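Local atomic coordinates of outer envelope protein 64, mitochondrial (Arabidopsis thaliana, PDB entry 6HPG), a protein that probably serves as a chaperone receptor at the mitochondrial outer membrane, its TPR domain taking part in Hsp90-dependent protein targeting. Residues E85-R98 against T109-I121. Residues are numbered along the deposited sequence; the frame is centred on the assembly and turned at random.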
ATOM      1  N   GLU A  85     -12.032   3.214   2.685  1.00 20.55           N
ATOM      2  CA  GLU A  85     -13.103   2.627   3.498  1.00 24.69           C
ATOM      3  C   GLU A  85     -13.026   3.108   4.964  1.00 26.44           C
ATOM      4  O   GLU A  85     -14.064   3.294   5.618  1.00 28.71           O
ATOM      5  CB  GLU A  85     -13.047   1.126   3.428  1.00 25.47           C
ATOM      6  CG  GLU A  85     -14.106   0.458   4.253  1.00 27.79           C
ATOM      7  CD  GLU A  85     -14.076  -1.032   4.114  1.00 34.17           C
ATOM      8  OE1 GLU A  85     -15.036  -1.678   4.597  1.00 47.01           O
ATOM      9  OE2 GLU A  85     -13.107  -1.575   3.526  1.00 40.26           O
ATOM     10  N   SER A  86     -11.796   3.308   5.447  1.00 28.28           N
ATOM     11  CA  SER A  86     -11.537   3.877   6.771  1.00 26.71           C
ATOM     12  C   SER A  86     -12.001   5.319   6.853  1.00 24.79           C
ATOM     13  O   SER A  86     -12.500   5.739   7.899  1.00 24.42           O
ATOM     14  CB  SER A  86     -10.057   3.818   7.118  1.00 25.90           C
ATOM     15  OG  SER A  86      -9.652   2.487   7.349  1.00 32.92           O
ATOM     16  N   LEU A  87     -11.814   6.077   5.769  1.00 24.90           N
ATOM     17  CA  LEU A  87     -12.312   7.448   5.700  1.00 28.22           C
ATOM     18  C   LEU A  87     -13.766   7.530   5.218  1.00 30.85           C
ATOM     19  O   LEU A  87     -14.193   8.573   4.731  1.00 31.89           O
ATOM     20  CB  LEU A  87     -11.396   8.298   4.812  1.00 31.14           C
ATOM     21  CG  LEU A  87     -10.004   8.561   5.369  1.00 35.74           C
ATOM     22  CD1 LEU A  87      -9.182   9.268   4.307  1.00 35.29           C
ATOM     23  CD2 LEU A  87     -10.054   9.372   6.662  1.00 38.94           C
ATOM     24  N   VAL A  88     -14.504   6.417   5.346  1.00 38.17           N
ATOM     25  CA  VAL A  88     -15.931   6.294   5.015  1.00 39.67           C
ATOM     26  C   VAL A  88     -16.254   6.752   3.562  1.00 40.23           C
ATOM     27  O   VAL A  88     -17.370   7.169   3.271  1.00 50.21           O
ATOM     28  CB  VAL A  88     -16.798   6.936   6.168  1.00 44.66           C
ATOM     29  CG1 VAL A  88     -18.308   6.932   5.894  1.00 44.76           C
ATOM     30  CG2 VAL A  88     -16.540   6.200   7.486  1.00 43.76           C
ATOM     31  N   ARG A  89     -15.282   6.643   2.646  1.00 32.35           N
ATOM     32  CA  ARG A  89     -15.502   6.979   1.238  1.00 30.28           C
ATOM     33  C   ARG A  89     -15.699   5.680   0.466  1.00 28.70           C
ATOM     34  O   ARG A  89     -14.803   5.217  -0.273  1.00 25.15           O
ATOM     35  CB  ARG A  89     -14.373   7.862   0.709  1.00 34.68           C
ATOM     36  CG  ARG A  89     -14.638   9.324   1.039  1.00 43.45           C
ATOM     37  CD  ARG A  89     -13.398  10.151   1.276  1.00 48.94           C
ATOM     38  NE  ARG A  89     -12.552  10.220   0.084  1.00 65.81           N
ATOM     39  CZ  ARG A  89     -11.350   9.646  -0.070  1.00 70.56           C
ATOM     40  NH1 ARG A  89     -10.706   9.815  -1.229  1.00 60.35           N
ATOM     41  NH2 ARG A  89     -10.771   8.915   0.904  1.00 61.64           N
ATOM     42  N   TYR A  90     -16.876   5.092   0.683  1.00 26.39           N
ATOM     43  CA  TYR A  90     -17.161   3.720   0.281  1.00 32.43           C
ATOM     44  C   TYR A  90     -17.204   3.522  -1.241  1.00 31.12           C
ATOM     45  O   TYR A  90     -16.828   2.464  -1.716  1.00 31.82           O
ATOM     46  CB  TYR A  90     -18.472   3.205   0.870  1.00 32.32           C
ATOM     47  CG  TYR A  90     -18.582   3.237   2.382  1.00 35.12           C
ATOM     48  CD1 TYR A  90     -17.665   2.572   3.177  1.00 33.72           C
ATOM     49  CD2 TYR A  90     -19.630   3.934   3.019  1.00 36.70           C
ATOM     50  CE1 TYR A  90     -17.765   2.606   4.555  1.00 40.37           C
ATOM     51  CE2 TYR A  90     -19.737   3.956   4.390  1.00 35.22           C
ATOM     52  CZ  TYR A  90     -18.800   3.289   5.149  1.00 36.32           C
ATOM     53  OH  TYR A  90     -18.872   3.311   6.504  1.00 34.90           O
ATOM     54  N   LYS A  91     -17.660   4.529  -1.977  1.00 33.57           N
ATOM     55  CA  LYS A  91     -17.783   4.453  -3.445  1.00 38.94           C
ATOM     56  C   LYS A  91     -16.383   4.357  -4.031  1.00 40.19           C
ATOM     57  O   LYS A  91     -16.100   3.472  -4.838  1.00 29.14           O
ATOM     58  CB  LYS A  91     -18.569   5.675  -4.021  1.00 43.03           C
ATOM     59  CG  LYS A  91     -18.118   6.268  -5.376  1.00 49.02           C
ATOM     60  CD  LYS A  91     -18.956   5.802  -6.570  1.00 58.81           C
ATOM     61  CE  LYS A  91     -18.222   5.907  -7.911  1.00 53.69           C
ATOM     62  NZ  LYS A  91     -17.365   4.726  -8.245  1.00 48.90           N
ATOM     63  N   GLU A  92     -15.513   5.265  -3.592  1.00 33.72           N
ATOM     64  CA  GLU A  92     -14.105   5.264  -4.007  1.00 34.69           C
ATOM     65  C   GLU A  92     -13.320   4.000  -3.582  1.00 29.23           C
ATOM     66  O   GLU A  92     -12.485   3.495  -4.332  1.00 26.13           O
ATOM     67  CB  GLU A  92     -13.429   6.526  -3.488  1.00 35.01           C
ATOM     68  CG  GLU A  92     -13.934   7.781  -4.160  1.00 39.44           C
ATOM     69  CD  GLU A  92     -13.598   9.019  -3.360  1.00 46.86           C
ATOM     70  OE1 GLU A  92     -12.401   9.346  -3.277  1.00 50.67           O
ATOM     71  OE2 GLU A  92     -14.532   9.652  -2.817  1.00 55.34           O
ATOM     72  N   ALA A  93     -13.611   3.488  -2.389  1.00 32.16           N
ATOM     73  CA  ALA A  93     -13.018   2.219  -1.959  1.00 33.37           C
ATOM     74  C   ALA A  93     -13.410   1.116  -2.947  1.00 31.79           C
ATOM     75  O   ALA A  93     -12.536   0.416  -3.452  1.00 27.91           O
ATOM     76  CB  ALA A  93     -13.439   1.832  -0.539  1.00 28.73           C
ATOM     77  N   ALA A  94     -14.707   0.985  -3.228  1.00 27.95           N
ATOM     78  CA  ALA A  94     -15.177  -0.098  -4.100  1.00 28.07           C
ATOM     79  C   ALA A  94     -14.496  -0.030  -5.452  1.00 22.56           C
ATOM     80  O   ALA A  94     -14.119  -1.034  -5.996  1.00 25.63           O
ATOM     81  CB  ALA A  94     -16.691  -0.081  -4.261  1.00 30.97           C
ATOM     82  N   ALA A  95     -14.324   1.159  -5.997  1.00 21.38           N
ATOM     83  CA  ALA A  95     -13.627   1.270  -7.254  1.00 20.61           C
ATOM     84  C   ALA A  95     -12.232   0.623  -7.186  1.00 23.80           C
ATOM     85  O   ALA A  95     -11.814  -0.117  -8.118  1.00 19.76           O
ATOM     86  CB  ALA A  95     -13.542   2.714  -7.662  1.00 21.57           C
ATOM     87  N   ASP A  96     -11.516   0.894  -6.086  1.00 23.33           N
ATOM     88  CA  ASP A  96     -10.178   0.375  -5.923  1.00 22.67           C
ATOM     89  C   ASP A  96     -10.221  -1.124  -5.645  1.00 20.79           C
ATOM     90  O   ASP A  96      -9.432  -1.872  -6.229  1.00 17.25           O
ATOM     91  CB  ASP A  96      -9.440   1.050  -4.774  1.00 23.66           C
ATOM     92  CG  ASP A  96      -8.998   2.442  -5.071  1.00 26.84           C
ATOM     93  OD1 ASP A  96      -8.837   2.867  -6.244  1.00 24.03           O
ATOM     94  OD2 ASP A  96      -8.755   3.115  -4.047  1.00 26.46           O
ATOM     95  N   PHE A  97     -11.142  -1.581  -4.792  1.00 19.18           N
ATOM     96  CA  PHE A  97     -11.203  -3.007  -4.539  1.00 20.76           C
ATOM     97  C   PHE A  97     -11.631  -3.732  -5.860  1.00 20.59           C
ATOM     98  O   PHE A  97     -11.221  -4.858  -6.109  1.00 23.85           O
ATOM     99  CB  PHE A  97     -12.099  -3.359  -3.327  1.00 23.16           C
ATOM    100  CG  PHE A  97     -11.460  -3.078  -1.962  1.00 27.91           C
ATOM    101  CD1 PHE A  97     -10.317  -3.763  -1.539  1.00 23.80           C
ATOM    102  CD2 PHE A  97     -12.049  -2.163  -1.064  1.00 26.38           C
ATOM    103  CE1 PHE A  97      -9.747  -3.492  -0.290  1.00 28.61           C
ATOM    104  CE2 PHE A  97     -11.480  -1.896   0.185  1.00 22.93           C
ATOM    105  CZ  PHE A  97     -10.328  -2.553   0.571  1.00 23.11           C
ATOM    106  N   ARG A  98     -12.424  -3.069  -6.710  1.00 22.07           N
ATOM    107  CA  ARG A  98     -12.867  -3.688  -7.980  1.00 19.86           C
ATOM    108  C   ARG A  98     -11.731  -3.778  -8.947  1.00 19.62           C
ATOM    109  O   ARG A  98     -11.550  -4.801  -9.608  1.00 16.78           O
ATOM    110  CB  ARG A  98     -14.072  -2.981  -8.554  1.00 20.79           C
ATOM    111  CG  ARG A  98     -15.382  -3.468  -7.899  1.00 22.31           C
ATOM    112  CD  ARG A  98     -16.526  -2.548  -8.229  1.00 23.67           C
ATOM    113  NE  ARG A  98     -17.788  -2.980  -7.635  1.00 23.72           N
ATOM    114  CZ  ARG A  98     -18.855  -2.199  -7.457  1.00 24.07           C
ATOM    115  NH1 ARG A  98     -18.853  -0.924  -7.831  1.00 27.74           N
ATOM    116  NH2 ARG A  98     -19.966  -2.708  -6.927  1.00 24.21           N
ATOM    117  N   THR A 109      -8.707 -10.461  -0.522  1.00 25.24           N
ATOM    118  CA  THR A 109      -8.922  -9.302   0.305  1.00 23.84           C
ATOM    119  C   THR A 109      -9.878  -8.396  -0.327  1.00 25.04           C
ATOM    120  O   THR A 109     -10.714  -7.822   0.361  1.00 30.62           O
ATOM    121  CB  THR A 109      -7.616  -8.549   0.563  1.00 27.87           C
ATOM    122  OG1 THR A 109      -6.904  -9.284   1.559  1.00 32.02           O
ATOM    123  CG2 THR A 109      -7.818  -7.085   1.053  1.00 26.12           C
ATOM    124  N   ALA A 110      -9.731  -8.206  -1.635  1.00 26.28           N
ATOM    125  CA  ALA A 110     -10.714  -7.453  -2.411  1.00 22.48           C
ATOM    126  C   ALA A 110     -12.130  -8.075  -2.388  1.00 23.73           C
ATOM    127  O   ALA A 110     -13.096  -7.349  -2.290  1.00 28.75           O
ATOM    128  CB  ALA A 110     -10.217  -7.280  -3.837  1.00 24.67           C
ATOM    129  N   LYS A 111     -12.252  -9.394  -2.490  1.00 24.62           N
ATOM    130  CA  LYS A 111     -13.585 -10.057  -2.450  1.00 29.14           C
ATOM    131  C   LYS A 111     -14.293  -9.923  -1.102  1.00 27.00           C
ATOM    132  O   LYS A 111     -15.479  -9.645  -1.071  1.00 34.63           O
ATOM    133  CB  LYS A 111     -13.489 -11.528  -2.851  1.00 30.77           C
ATOM    134  CG  LYS A 111     -13.172 -11.682  -4.322  1.00 36.91           C
ATOM    135  CD  LYS A 111     -13.340 -13.100  -4.858  1.00 44.76           C
ATOM    136  CE  LYS A 111     -12.026 -13.856  -4.940  1.00 52.72           C
ATOM    137  NZ  LYS A 111     -12.139 -14.971  -5.920  1.00 62.44           N
ATOM    138  N   VAL A 112     -13.565 -10.104   0.003  1.00 27.46           N
ATOM    139  CA  VAL A 112     -14.106  -9.871   1.351  1.00 26.69           C
ATOM    140  C   VAL A 112     -14.555  -8.421   1.443  1.00 26.91           C
ATOM    141  O   VAL A 112     -15.672  -8.160   1.882  1.00 26.20           O
ATOM    142  CB  VAL A 112     -13.078 -10.229   2.486  1.00 32.61           C
ATOM    143  CG1 VAL A 112     -13.515  -9.724   3.863  1.00 29.86           C
ATOM    144  CG2 VAL A 112     -12.840 -11.727   2.558  1.00 28.40           C
ATOM    145  N   ALA A 113     -13.715  -7.490   0.978  1.00 28.90           N
ATOM    146  CA  ALA A 113     -14.044  -6.062   1.036  1.00 30.77           C
ATOM    147  C   ALA A 113     -15.289  -5.680   0.230  1.00 28.30           C
ATOM    148  O   ALA A 113     -16.051  -4.845   0.675  1.00 22.79           O
ATOM    149  CB  ALA A 113     -12.877  -5.207   0.549  1.00 37.28           C
ATOM    150  N   GLU A 114     -15.443  -6.247  -0.967  1.00 24.28           N
ATOM    151  CA  GLU A 114     -16.605  -5.970  -1.821  1.00 24.32           C
ATOM    152  C   GLU A 114     -17.911  -6.328  -1.112  1.00 23.16           C
ATOM    153  O   GLU A 114     -18.838  -5.526  -1.076  1.00 28.81           O
ATOM    154  CB  GLU A 114     -16.515  -6.752  -3.135  1.00 25.06           C
ATOM    155  CG  GLU A 114     -15.608  -6.136  -4.198  1.00 28.26           C
ATOM    156  CD  GLU A 114     -15.751  -6.850  -5.534  1.00 35.62           C
ATOM    157  OE1 GLU A 114     -16.040  -8.082  -5.542  1.00 28.58           O
ATOM    158  OE2 GLU A 114     -15.593  -6.164  -6.576  1.00 32.43           O
ATOM    159  N   LYS A 115     -17.938  -7.516  -0.522  1.00 25.55           N
ATOM    160  CA  LYS A 115     -19.089  -8.030   0.273  1.00 30.64           C
ATOM    161  C   LYS A 115     -19.464  -7.131   1.478  1.00 30.85           C
ATOM    162  O   LYS A 115     -20.628  -6.822   1.695  1.00 30.79           O
ATOM    163  CB  LYS A 115     -18.720  -9.424   0.756  1.00 32.01           C
ATOM    164  CG  LYS A 115     -19.782 -10.224   1.478  1.00 33.30           C
ATOM    165  CD  LYS A 115     -19.374 -11.686   1.402  1.00 35.14           C
ATOM    166  CE  LYS A 115     -19.729 -12.476   2.639  1.00 38.88           C
ATOM    167  NZ  LYS A 115     -21.137 -12.932   2.604  1.00 36.36           N
ATOM    168  N   ARG A 116     -18.464  -6.704   2.236  1.00 33.16           N
ATOM    169  CA  ARG A 116     -18.658  -5.766   3.341  1.00 31.59           C
ATOM    170  C   ARG A 116     -19.122  -4.394   2.825  1.00 36.10           C
ATOM    171  O   ARG A 116     -20.039  -3.769   3.387  1.00 35.84           O
ATOM    172  CB  ARG A 116     -17.363  -5.686   4.155  1.00 31.00           C
ATOM    173  CG  ARG A 116     -17.375  -4.797   5.369  1.00 33.48           C
ATOM    174  CD  ARG A 116     -16.033  -4.828   6.110  1.00 36.87           C
ATOM    175  NE  ARG A 116     -14.962  -4.298   5.261  1.00 38.58           N
ATOM    176  CZ  ARG A 116     -13.976  -5.013   4.706  1.00 38.31           C
ATOM    177  NH1 ARG A 116     -13.845  -6.326   4.932  1.00 41.18           N
ATOM    178  NH2 ARG A 116     -13.108  -4.406   3.905  1.00 28.89           N
ATOM    179  N   LEU A 117     -18.518  -3.923   1.745  1.00 35.49           N
ATOM    180  CA  LEU A 117     -18.908  -2.611   1.194  1.00 36.18           C
ATOM    181  C   LEU A 117     -20.317  -2.584   0.565  1.00 44.50           C
ATOM    182  O   LEU A 117     -20.953  -1.528   0.539  1.00 32.48           O
ATOM    183  CB  LEU A 117     -17.895  -2.142   0.155  1.00 33.64           C
ATOM    184  CG  LEU A 117     -16.561  -1.682   0.705  1.00 34.61           C
ATOM    185  CD1 LEU A 117     -15.613  -1.448  -0.461  1.00 27.88           C
ATOM    186  CD2 LEU A 117     -16.752  -0.430   1.548  1.00 36.43           C
ATOM    187  N   ARG A 118     -20.776  -3.723   0.030  1.00 49.99           N
ATOM    188  CA  ARG A 118     -22.130  -3.855  -0.579  1.00 52.45           C
ATOM    189  C   ARG A 118     -23.258  -3.207   0.251  1.00 52.21           C
ATOM    190  O   ARG A 118     -24.025  -2.396  -0.270  1.00 47.10           O
ATOM    191  CB  ARG A 118     -22.466  -5.332  -0.832  1.00 48.60           C
ATOM    192  CG  ARG A 118     -22.521  -5.729  -2.282  1.00 52.08           C
ATOM    193  CD  ARG A 118     -23.241  -7.059  -2.446  1.00 61.41           C
ATOM    194  NE  ARG A 118     -24.303  -6.974  -3.456  1.00 80.91           N
ATOM    195  CZ  ARG A 118     -25.492  -6.380  -3.291  1.00 92.96           C
ATOM    196  NH1 ARG A 118     -25.827  -5.803  -2.136  1.00110.55           N
ATOM    197  NH2 ARG A 118     -26.371  -6.367  -4.296  1.00 98.97           N
ATOM    198  N   LYS A 119     -23.303  -3.543   1.541  1.00 46.94           N
ATOM    199  CA  LYS A 119     -24.269  -2.975   2.508  1.00 61.10           C
ATOM    200  C   LYS A 119     -24.044  -1.502   2.944  1.00 65.89           C
ATOM    201  O   LYS A 119     -24.742  -1.021   3.841  1.00 53.75           O
ATOM    202  CB  LYS A 119     -24.370  -3.894   3.747  1.00 68.12           C
ATOM    203  CG  LYS A 119     -25.173  -5.170   3.475  1.00 74.10           C
ATOM    204  CD  LYS A 119     -24.732  -6.351   4.328  1.00 72.55           C
ATOM    205  CE  LYS A 119     -23.520  -7.053   3.734  1.00 71.22           C
ATOM    206  NZ  LYS A 119     -22.917  -7.998   4.707  1.00 64.63           N
ATOM    207  N   HIS A 120     -23.063  -0.810   2.348  1.00 65.16           N
ATOM    208  CA  HIS A 120     -22.915   0.654   2.459  1.00 57.48           C
ATOM    209  C   HIS A 120     -23.002   1.398   1.126  1.00 58.18           C
ATOM    210  O   HIS A 120     -23.012   2.634   1.137  1.00 50.75           O
ATOM    211  CB  HIS A 120     -21.562   1.020   3.057  1.00 55.00           C
ATOM    212  CG  HIS A 120     -21.274   0.390   4.379  1.00 59.98           C
ATOM    213  ND1 HIS A 120     -21.848   0.830   5.549  1.00 70.03           N
ATOM    214  CD2 HIS A 120     -20.419  -0.601   4.725  1.00 54.52           C
ATOM    215  CE1 HIS A 120     -21.383   0.114   6.557  1.00 74.68           C
ATOM    216  NE2 HIS A 120     -20.511  -0.758   6.084  1.00 62.16           N
ATOM    217  N   ILE A 121     -22.993   0.670  -0.002  1.00 58.40           N
ATOM    218  CA  ILE A 121     -23.087   1.259  -1.349  1.00 59.83           C
ATOM    219  C   ILE A 121     -24.292   0.701  -2.110  1.00 60.81           C
ATOM    220  O   ILE A 121     -24.406   0.914  -3.322  1.00 59.77           O
ATOM    221  CB  ILE A 121     -21.798   1.054  -2.202  1.00 56.56           C
ATOM    222  CG1 ILE A 121     -21.574  -0.428  -2.586  1.00 58.12           C
ATOM    223  CG2 ILE A 121     -20.585   1.641  -1.492  1.00 50.10           C
ATOM    224  CD1 ILE A 121     -20.482  -0.648  -3.621  1.00 59.65           C
ATOM    225  OXT ILE A 121     -25.167   0.031  -1.552  1.00 62.83           O
TER
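The last helix of this TPR domain, 108-118, packs antiparallel against the second helix of TPR 3, and F97 and L117 interlock the two as knobs in holes. The short axes of 90-98 and 109-118 come within 9.3 Å of each other at their closest, with 150° between their N-to-C directions. F97 enters a hole made by T109, A110, A113 and L117. Its ring lies flat under the methyl of A113, a CH-pi contact with CB of A113 3.3 Å from the centroid of the F97 ring, almost on the normal. L117, one turn on from A113, is the second knob, set among E85, A93, A94 and F97: its CD1 comes obliquely to F97 CD2 at 3.7 Å and lies against the methyls of A93 and A94, while CD2 lies 3.5 Å from Y90 CD1.

Beside this apolar seam, E85 extends fully, with CG anti to its backbone N (chi1 179°), and meets R116 side-on. R116 NE gives a nearly straight bond to E85 OE1 (2.7 Å) and NH2 another to OE2 (2.9 Å). The carboxylate and guanidinium are nearly coplanar, so the two bonds together limit rotation of both groups.

At the C-terminal end a type I turn, R118 to I121, brings the chain back over Y90. The H120 ring stacks offset on the tyrosine, with centroids 4.4 Å apart, although H120 is poorly ordered. I121 CG2 touches Y90 CB at 3.5 Å, and its CD1 rests on A94 CB.

Helix 74-86, whose last turn supplies E85, also packs on both partners: A110 touches L78, F97 touches T82, and D96 forms salt bridges to R80 and R84.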